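Local coordinates for protein 3-polyprenyl-4-hydroxybenzoate decarboxylase and related decarboxylases (Pelotomaculum thermopropionicum, PDB 6H6X) that probably decarboxylates aromatic acids, reversibly in the case of furandicarboxylic acid, as a UbiD-family enzyme that uses prenylated FMN with manganese and potassium, at residues P120-G125 with T288-S293. The protein carries 8 engineered substitutions. Sequence-based numbering, arbitrary orientation.
Sequences PTHHAG and TIIPAS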
loop_
_atom_site.group_PDB
_atom_site.type_symbol
_atom_site.label_atom_id
_atom_site.label_comp_id
_atom_site.label_asym_id
_atom_site.label_seq_id
_atom_site.Cartn_x
_atom_site.Cartn_y
_atom_site.Cartn_z
ATOM N N PRO B 120 -30.864 1.570 -3.917
ATOM C CA PRO B 120 -29.989 0.992 -4.933
ATOM C C PRO B 120 -29.865 -0.498 -4.913
ATOM O O PRO B 120 -30.133 -1.138 -3.896
ATOM C CB PRO B 120 -28.611 1.596 -4.602
ATOM C CG PRO B 120 -28.868 2.713 -3.629
ATOM C CD PRO B 120 -30.065 2.243 -2.874
ATOM N N THR B 121 -29.421 -1.034 -6.041
ATOM C CA THR B 121 -28.922 -2.414 -6.143
ATOM C C THR B 121 -27.412 -2.272 -6.294
ATOM O O THR B 121 -26.926 -1.516 -7.156
ATOM C CB THR B 121 -29.603 -3.124 -7.328
ATOM O OG1 THR B 121 -31.022 -2.975 -7.183
ATOM C CG2 THR B 121 -29.307 -4.571 -7.344
ATOM N N HIS B 122 -26.643 -2.897 -5.399
ATOM C CA HIS B 122 -25.241 -2.502 -5.255
ATOM C C HIS B 122 -24.249 -3.340 -6.115
ATOM O O HIS B 122 -23.507 -2.787 -6.931
ATOM C CB HIS B 122 -24.855 -2.506 -3.779
ATOM C CG HIS B 122 -25.551 -1.453 -2.982
ATOM N ND1 HIS B 122 -26.765 -1.664 -2.362
ATOM C CD2 HIS B 122 -25.225 -0.161 -2.747
ATOM C CE1 HIS B 122 -27.146 -0.545 -1.766
ATOM N NE2 HIS B 122 -26.232 0.381 -1.986
ATOM N N HIS B 123 -24.214 -4.644 -5.879
ATOM C CA HIS B 123 -23.288 -5.564 -6.532
ATOM C C HIS B 123 -24.032 -6.604 -7.372
ATOM O O HIS B 123 -25.185 -6.896 -7.104
ATOM C CB HIS B 123 -22.435 -6.247 -5.461
ATOM C CG HIS B 123 -21.473 -5.304 -4.791
ATOM N ND1 HIS B 123 -21.750 -4.719 -3.575
ATOM C CD2 HIS B 123 -20.272 -4.801 -5.187
ATOM C CE1 HIS B 123 -20.723 -3.961 -3.207
ATOM N NE2 HIS B 123 -19.832 -3.964 -4.184
ATOM N N ALA B 124 -23.329 -7.166 -8.362
ATOM C CA ALA B 124 -23.839 -8.159 -9.351
ATOM C C ALA B 124 -24.647 -9.285 -8.759
ATOM O O ALA B 124 -25.779 -9.513 -9.159
ATOM C CB ALA B 124 -22.667 -8.762 -10.134
ATOM N N GLY B 125 -24.080 -9.995 -7.796
ATOM C CA GLY B 125 -24.811 -11.106 -7.154
ATOM C C GLY B 125 -25.979 -10.777 -6.213
ATOM O O GLY B 125 -26.561 -11.691 -5.651
ATOM N N THR B 288 -27.064 5.927 1.046
ATOM C CA THR B 288 -26.700 4.527 0.955
ATOM C C THR B 288 -25.232 4.336 1.322
ATOM O O THR B 288 -24.420 5.250 1.127
ATOM C CB THR B 288 -27.018 3.945 -0.420
ATOM O OG1 THR B 288 -27.007 2.525 -0.297
ATOM C CG2 THR B 288 -26.030 4.422 -1.513
ATOM N N ILE B 289 -24.926 3.176 1.891
ATOM C CA ILE B 289 -23.534 2.816 2.170
ATOM C C ILE B 289 -23.221 1.693 1.205
ATOM O O ILE B 289 -23.921 0.685 1.168
ATOM C CB ILE B 289 -23.358 2.372 3.625
ATOM C CG1 ILE B 289 -23.400 3.599 4.569
ATOM C CG2 ILE B 289 -22.053 1.645 3.821
ATOM C CD1 ILE B 289 -23.665 3.197 6.033
ATOM N N ILE B 290 -22.194 1.878 0.399
ATOM C CA ILE B 290 -21.789 0.844 -0.552
ATOM C C ILE B 290 -20.982 -0.187 0.224
ATOM O O ILE B 290 -20.025 0.180 0.912
ATOM C CB ILE B 290 -20.935 1.442 -1.647
ATOM C CG1 ILE B 290 -21.803 2.394 -2.490
ATOM C CG2 ILE B 290 -20.410 0.350 -2.560
ATOM C CD1 ILE B 290 -20.937 3.339 -3.320
ATOM N N PRO B 291 -21.384 -1.464 0.178
ATOM C CA PRO B 291 -20.639 -2.423 1.001
ATOM C C PRO B 291 -19.184 -2.559 0.592
ATOM O O PRO B 291 -18.833 -2.441 -0.599
ATOM C CB PRO B 291 -21.382 -3.714 0.750
ATOM C CG PRO B 291 -22.789 -3.255 0.578
ATOM C CD PRO B 291 -22.634 -2.078 -0.337
ATOM N N ALA B 292 -18.356 -2.790 1.588
ATOM C CA ALA B 292 -16.912 -2.756 1.490
ATOM C C ALA B 292 -16.235 -1.448 1.040
ATOM O O ALA B 292 -15.038 -1.439 0.743
ATOM C CB ALA B 292 -16.441 -3.926 0.625
ATOM N N SER B 293 -16.953 -0.335 1.028
ATOM C CA SER B 293 -16.343 0.987 0.857
ATOM C C SER B 293 -15.618 1.391 2.149
ATOM O O SER B 293 -15.791 0.785 3.203
ATOM C CB SER B 293 -17.419 2.048 0.549
ATOM O OG SER B 293 -18.294 2.199 1.644
#
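His122 and Thr288 meet tip to tip, NE2 of the imidazole lying 2.8 Å from OG1 of the threonine in a hydrogen bond that either partner could donate, with an angle of 145°. The hydroxyl sits at the ring edge, near the plane, and is brought there by a first torsion that sets OG1 anti to the backbone N (chi1 -163°). Thr132, on strand 130-139, also hydrogen-bonds to OG1, so two polar partners hold this buried oxygen. Pro120 packs on both residues: its CB lies 3.7 Å above one face of the His122 ring, offset toward the rim, while CG approaches the Thr288 methyl CG2 at 3.9 Å. An alanine at His122 would probably leave the Thr288 hydroxyl without one of its mates and open a gap between Pro120 and Pro291.

The touching parts, 120-123 and 288-291, run 11° apart within the Rift-related domain of this UbiD protein, and the second leads into helix 294-315. Ile290 to Ser293 form a type II beta turn; the Ile290 carbonyl accepts bonds from both N and OG of Ser293, the residue that N-caps the helix. Ile289 turns away from the first loop and touches the prenylated FMN, so Thr288 is the sequence neighbour of a pocket residue.

Toward His123 the contact stays buried, but van der Waals packing takes the place of the hydrogen bond. Pro291 CD stands 4.0 Å from His122 CG, the two side chains crossing at about a right angle, and His123 slides past the same proline, its CE1 3.6 Å from Pro291 O near the ring plane. The open side begins only beyond His123, where the chain leaves the contact at Ala124; His123 packs on Ile433 and Ala124 on Pro436 of the second subunit, Ala124 staying exposed even so.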